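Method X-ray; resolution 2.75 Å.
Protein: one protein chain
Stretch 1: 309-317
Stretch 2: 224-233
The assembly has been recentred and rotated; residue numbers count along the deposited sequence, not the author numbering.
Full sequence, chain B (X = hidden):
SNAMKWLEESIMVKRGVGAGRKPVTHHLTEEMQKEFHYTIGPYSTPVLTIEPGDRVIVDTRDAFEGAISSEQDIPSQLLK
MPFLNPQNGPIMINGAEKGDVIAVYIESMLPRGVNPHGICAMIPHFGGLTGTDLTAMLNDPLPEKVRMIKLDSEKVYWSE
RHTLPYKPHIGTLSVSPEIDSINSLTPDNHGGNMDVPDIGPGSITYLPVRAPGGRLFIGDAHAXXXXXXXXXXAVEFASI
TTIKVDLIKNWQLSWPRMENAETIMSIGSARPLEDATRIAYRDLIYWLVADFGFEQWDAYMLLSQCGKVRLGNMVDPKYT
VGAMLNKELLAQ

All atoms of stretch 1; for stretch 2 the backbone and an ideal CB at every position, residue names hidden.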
ATOM      1  N   VAL B 309       3.943   6.771  17.804  1.00 37.88           N
ATOM      2  CA  VAL B 309       3.415   7.163  16.504  1.00 37.45           C
ATOM      3  C   VAL B 309       2.028   7.775  16.616  1.00 38.30           C
ATOM      4  O   VAL B 309       1.172   7.287  17.365  1.00 38.15           O
ATOM      5  CB  VAL B 309       3.387   5.974  15.518  1.00 37.08           C
ATOM      6  CG1 VAL B 309       2.581   6.287  14.255  1.00 36.80           C
ATOM      7  CG2 VAL B 309       4.803   5.586  15.147  1.00 36.74           C
ATOM      8  N   ARG B 310       1.841   8.866  15.874  1.00 38.32           N
ATOM      9  CA  ARG B 310       0.575   9.532  15.788  1.00 39.43           C
ATOM     10  C   ARG B 310       0.061   9.465  14.379  1.00 38.22           C
ATOM     11  O   ARG B 310       0.701   9.984  13.477  1.00 37.69           O
ATOM     12  CB  ARG B 310       0.648  10.998  16.240  1.00 41.23           C
ATOM     13  CG  ARG B 310      -0.587  11.810  15.872  1.00 42.94           C
ATOM     14  CD  ARG B 310      -1.072  12.655  17.013  1.00 46.07           C
ATOM     15  NE  ARG B 310      -1.903  11.905  17.948  1.00 47.87           N
ATOM     16  CZ  ARG B 310      -2.270  12.329  19.157  1.00 50.82           C
ATOM     17  NH1 ARG B 310      -1.844  13.483  19.661  1.00 51.93           N
ATOM     18  NH2 ARG B 310      -3.049  11.534  19.904  1.00 51.59           N
ATOM     19  N   LEU B 311      -1.083   8.814  14.193  1.00 37.96           N
ATOM     20  CA  LEU B 311      -1.702   8.776  12.897  1.00 37.60           C
ATOM     21  C   LEU B 311      -2.469  10.104  12.791  1.00 38.49           C
ATOM     22  O   LEU B 311      -3.393  10.362  13.563  1.00 38.87           O
ATOM     23  CB  LEU B 311      -2.640   7.582  12.764  1.00 38.17           C
ATOM     24  CG  LEU B 311      -3.447   7.519  11.453  1.00 38.27           C
ATOM     25  CD1 LEU B 311      -2.503   7.503  10.270  1.00 37.01           C
ATOM     26  CD2 LEU B 311      -4.371   6.322  11.418  1.00 38.75           C
ATOM     27  N   GLY B 312      -2.047  10.953  11.862  1.00 38.90           N
ATOM     28  CA  GLY B 312      -2.688  12.240  11.635  1.00 40.22           C
ATOM     29  C   GLY B 312      -3.956  12.035  10.845  1.00 41.95           C
ATOM     30  O   GLY B 312      -5.033  11.908  11.422  1.00 43.63           O
ATOM     31  N   ASN B 313      -3.827  11.989   9.520  1.00 42.71           N
ATOM     32  CA  ASN B 313      -4.983  11.787   8.659  1.00 44.68           C
ATOM     33  C   ASN B 313      -4.769  10.535   7.848  1.00 43.71           C
ATOM     34  O   ASN B 313      -3.640  10.127   7.617  1.00 42.15           O
ATOM     35  CB  ASN B 313      -5.187  13.001   7.726  1.00 45.77           C
ATOM     36  CG  ASN B 313      -4.346  12.940   6.457  1.00 45.96           C
ATOM     37  OD1 ASN B 313      -4.640  12.163   5.548  1.00 46.17           O
ATOM     38  ND2 ASN B 313      -3.366  13.830   6.343  1.00 46.26           N
HETATM   39  N   MSE B 314      -5.854   9.908   7.436  1.00 45.76           N
HETATM   40  CA  MSE B 314      -5.741   8.732   6.588  1.00 47.52           C
HETATM   41  C   MSE B 314      -6.855   8.869   5.572  1.00 47.28           C
HETATM   42  O   MSE B 314      -7.406   7.890   5.101  1.00 48.92           O
HETATM   43  CB  MSE B 314      -5.574   7.483   7.449  1.00 50.57           C
HETATM   44  CG  MSE B 314      -6.761   6.621   7.837  1.00 57.45           C
HETATM   45 SE   MSE B 314      -6.297   4.770   7.379  1.00 65.97          SE
HETATM   46  CE  MSE B 314      -7.796   4.470   6.144  1.00 63.65           C
ATOM     47  N   VAL B 315      -7.133  10.116   5.193  1.00 46.62           N
ATOM     48  CA  VAL B 315      -8.200  10.442   4.251  1.00 48.40           C
ATOM     49  C   VAL B 315      -7.783  11.355   3.087  1.00 48.58           C
ATOM     50  O   VAL B 315      -8.326  11.264   1.988  1.00 49.28           O
ATOM     51  CB  VAL B 315      -9.398  11.093   4.996  1.00 50.10           C
ATOM     52  CG1 VAL B 315      -9.912  10.162   6.088  1.00 51.28           C
ATOM     53  CG2 VAL B 315      -9.040  12.439   5.614  1.00 49.33           C
ATOM     54  N   ASP B 316      -6.811  12.224   3.328  1.00 48.83           N
ATOM     55  CA  ASP B 316      -6.360  13.182   2.321  1.00 50.08           C
ATOM     56  C   ASP B 316      -5.537  12.500   1.208  1.00 48.54           C
ATOM     57  O   ASP B 316      -5.129  11.350   1.375  1.00 48.41           O
ATOM     58  CB  ASP B 316      -5.566  14.280   3.046  1.00 51.08           C
ATOM     59  CG  ASP B 316      -6.411  15.010   4.110  1.00 53.27           C
ATOM     60  OD1 ASP B 316      -7.601  15.329   3.838  1.00 54.75           O
ATOM     61  OD2 ASP B 316      -5.878  15.293   5.205  1.00 54.26           O
ATOM     62  N   PRO B 317      -5.304  13.193   0.065  1.00 47.83           N
ATOM     63  CA  PRO B 317      -4.525  12.622  -1.057  1.00 46.59           C
ATOM     64  C   PRO B 317      -3.255  11.883  -0.621  1.00 43.53           C
ATOM     65  O   PRO B 317      -2.809  10.961  -1.300  1.00 42.84           O
ATOM     66  CB  PRO B 317      -4.207  13.845  -1.905  1.00 47.60           C
ATOM     67  CG  PRO B 317      -5.405  14.711  -1.712  1.00 49.47           C
ATOM     68  CD  PRO B 317      -5.803  14.539  -0.272  1.00 49.12           C
ATOM     69  N   UNK B 224     -11.479  19.728  17.397  1.00 45.68           N
ATOM     70  CA  UNK B 224     -11.034  18.438  17.924  1.00 45.44           C
ATOM     71  C   UNK B 224     -10.825  17.519  16.735  1.00 44.57           C
ATOM     72  O   UNK B 224     -11.279  17.842  15.643  1.00 44.34           O
ATOM     73  CB  UNK B 224     -12.038  17.848  18.916  1.00 45.44           C
ATOM     74  N   UNK B 225     -10.130  16.397  16.929  1.00 44.12           N
ATOM     75  CA  UNK B 225      -9.914  15.423  15.849  1.00 43.23           C
ATOM     76  C   UNK B 225      -9.378  14.099  16.359  1.00 43.05           C
ATOM     77  O   UNK B 225      -8.490  14.065  17.214  1.00 42.85           O
ATOM     78  CB  UNK B 225      -8.947  15.994  14.810  1.00 43.23           C
ATOM     79  N   UNK B 226      -9.896  13.014  15.780  1.00 42.85           N
ATOM     80  CA  UNK B 226      -9.445  11.681  16.123  1.00 42.97           C
ATOM     81  C   UNK B 226      -8.237  11.300  15.272  1.00 42.31           C
ATOM     82  O   UNK B 226      -7.945  11.938  14.247  1.00 41.80           O
ATOM     83  CB  UNK B 226     -10.576  10.667  15.940  1.00 42.97           C
ATOM     84  N   UNK B 227      -7.518  10.268  15.706  1.00 42.33           N
ATOM     85  CA  UNK B 227      -6.355   9.791  14.979  1.00 41.72           C
ATOM     86  C   UNK B 227      -6.858   9.184  13.675  1.00 41.45           C
ATOM     87  O   UNK B 227      -7.638   8.231  13.683  1.00 41.62           O
ATOM     88  CB  UNK B 227      -5.551   8.780  15.799  1.00 41.72           C
ATOM     89  N   UNK B 228      -6.430   9.773  12.563  1.00 41.15           N
ATOM     90  CA  UNK B 228      -6.832   9.334  11.237  1.00 41.27           C
ATOM     91  C   UNK B 228      -7.929  10.173  10.591  1.00 41.89           C
ATOM     92  O   UNK B 228      -8.074  10.131   9.372  1.00 41.70           O
ATOM     93  CB  UNK B 228      -7.299   7.879  11.313  1.00 41.27           C
ATOM     94  N   UNK B 229      -8.702  10.924  11.398  1.00 43.07           N
ATOM     95  CA  UNK B 229      -9.803  11.783  10.907  1.00 43.37           C
ATOM     96  C   UNK B 229     -10.651  10.899   9.987  1.00 43.45           C
ATOM     97  O   UNK B 229     -11.082  11.325   8.902  1.00 43.56           O
ATOM     98  CB  UNK B 229      -9.287  13.024  10.176  1.00 43.37           C
ATOM     99  N   UNK B 230     -10.900   9.672  10.451  1.00 43.35           N
ATOM    100  CA  UNK B 230     -11.559   8.662   9.623  1.00 43.31           C
ATOM    101  C   UNK B 230     -12.783   8.954   8.775  1.00 43.46           C
ATOM    102  O   UNK B 230     -12.846   8.380   7.686  1.00 43.45           O
ATOM    103  CB  UNK B 230     -11.962   7.523  10.561  1.00 43.31           C
ATOM    104  N   UNK B 231     -13.725   9.817   9.180  1.00 43.68           N
ATOM    105  CA  UNK B 231     -14.900  10.059   8.306  1.00 43.89           C
ATOM    106  C   UNK B 231     -14.619  11.053   7.178  1.00 43.37           C
ATOM    107  O   UNK B 231     -15.473  11.251   6.307  1.00 43.64           O
ATOM    108  CB  UNK B 231     -16.071  10.577   9.143  1.00 43.89           C
ATOM    109  N   UNK B 232     -13.432  11.675   7.201  1.00 42.55           N
ATOM    110  CA  UNK B 232     -13.031  12.647   6.185  1.00 42.07           C
ATOM    111  C   UNK B 232     -12.871  14.040   6.752  1.00 42.20           C
ATOM    112  O   UNK B 232     -12.045  14.822   6.262  1.00 41.88           O
ATOM    113  CB  UNK B 232     -14.053  12.674   5.047  1.00 42.07           C
ATOM    114  N   UNK B 233     -13.663  14.357   7.782  1.00 43.01           N
ATOM    115  CA  UNK B 233     -13.609  15.674   8.421  1.00 43.36           C
ATOM    116  C   UNK B 233     -13.622  15.590   9.940  1.00 43.70           C
ATOM    117  O   UNK B 233     -14.137  14.646  10.527  1.00 43.89           O
ATOM    118  CB  UNK B 233     -14.785  16.532   7.949  1.00 43.36           C
TER

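Position 224 lies out of reach of stretch 1, which sets no preference. It is C224.

At 225 the CA-to-CB bond points toward stretch 1, but no atom of that stretch lies within 5.5 Å of the CB. A long side chain is needed to cross the gap. The carbonyl of G312 lies ahead, so an amide or a basic group would suit. The residue is Q225, extended with chi1 and chi2 both t. Its NE2 comes to 3.2 Å from G312 O.

At 226 a CB would point away, with nothing of stretch 1 near it. Many residues would fit this view. The residue is G226. It opens a type II turn, closed by the backbone hydrogen bond from 229 N to G226 O (3.1 Å).

At 227 the CB points sideways, 3.5 Å from L311 O and 5.3 Å from R310 NE. The guanidinium favours an acid, and either Asp or Glu could be considered. The residue is D227, chi1 m. Its OD1 forms a salt bridge with R310 NH2 at 3.4 Å. Its OD2 accepts from water 2 (2.5 Å from the water O), which in turn accepts from R310 NH2 (3.1 Å).

At 228 phi/psi is 101/-21. A CB would jam against the preceding carbonyl O and lie only 3.3 Å from L311 CD2. Glycine is the clear choice, and the residue is G228. It forms the single bridge with N313. G228 N donates to G312 O (2.8 Å) and weakly to L311 O (3.3 Å). G228 O accepts from M314 N (3.0 Å).

At 229 the CB points toward stretch 1, 4.6 Å from V315 CG2. The valine suits an aliphatic chain, while the D316 carboxylate would favour a base or a neutral polar group. The deposited E229 is thus not the obvious answer. Its OE1 packs 3.6 Å from V315 CG2 and lies 4.1 Å from D316 OD2, a like-charge approach. Water 3 lies between the two carboxylates, its O 3.3 Å from E229 OE1 and 2.8 Å from D316 OD1.

At 230 the CB points away, so the choice is wide. I230 meets stretch 1 through its backbone, with O 3.8 Å from V315 CG1.

Position 231 also points away. It is C231, without contact.

At 232 phi/psi of 114/-31 calls for glycine. G232 ends a type I turn, and its O lies 3.9 Å from V315 CG2.

Position 233 points away. It is T233.

Stretch 2 (224-233) CQGDGEICGT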
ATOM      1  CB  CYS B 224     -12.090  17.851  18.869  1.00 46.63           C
ATOM      2  SG  CYS B 224     -13.755  17.788  18.154  1.00 47.35           S
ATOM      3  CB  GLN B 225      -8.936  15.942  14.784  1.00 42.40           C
ATOM      4  CG  GLN B 225      -8.697  14.975  13.620  1.00 41.82           C
ATOM      5  CD  GLN B 225      -7.566  15.391  12.720  1.00 40.95           C
ATOM      6  OE1 GLN B 225      -7.513  16.521  12.244  1.00 41.03           O
ATOM      7  NE2 GLN B 225      -6.665  14.465  12.461  1.00 40.40           N
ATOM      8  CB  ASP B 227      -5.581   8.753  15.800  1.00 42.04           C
ATOM      9  CG  ASP B 227      -5.000   9.324  17.092  1.00 42.64           C
ATOM     10  OD1 ASP B 227      -5.023  10.564  17.286  1.00 43.01           O
ATOM     11  OD2 ASP B 227      -4.500   8.525  17.917  1.00 43.02           O
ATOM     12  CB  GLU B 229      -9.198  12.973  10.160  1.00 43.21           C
ATOM     13  CG  GLU B 229     -10.134  14.131   9.847  1.00 44.09           C
ATOM     14  CD  GLU B 229      -9.460  15.202   9.002  1.00 44.16           C
ATOM     15  OE1 GLU B 229      -8.573  14.846   8.203  1.00 43.71           O
ATOM     16  OE2 GLU B 229      -9.833  16.399   9.108  1.00 45.56           O
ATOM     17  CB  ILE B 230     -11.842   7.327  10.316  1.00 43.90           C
ATOM     18  CG1 ILE B 230     -12.450   7.589  11.668  1.00 44.96           C
ATOM     19  CG2 ILE B 230     -10.602   6.488  10.318  1.00 43.57           C
ATOM     20  CD1 ILE B 230     -13.051   6.349  12.269  1.00 45.99           C
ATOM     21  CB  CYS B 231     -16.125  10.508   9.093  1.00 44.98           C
ATOM     22  SG  CYS B 231     -16.139  12.238   9.582  1.00 45.29           S
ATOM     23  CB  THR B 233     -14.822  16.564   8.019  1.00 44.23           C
ATOM     24  OG1 THR B 233     -16.026  16.063   8.611  1.00 45.09           O
ATOM     25  CG2 THR B 233     -14.993  16.634   6.511  1.00 44.15           C
TER
HETATM   26  O   HOH W   1      -2.161   7.631  16.595  1.00 24.19           O
HETATM   27  O   HOH W   2      -3.020   8.404  19.907  1.00 31.98           O
HETATM   28  O   HOH W   3      -9.228  16.786   5.628  0.50 15.81           O
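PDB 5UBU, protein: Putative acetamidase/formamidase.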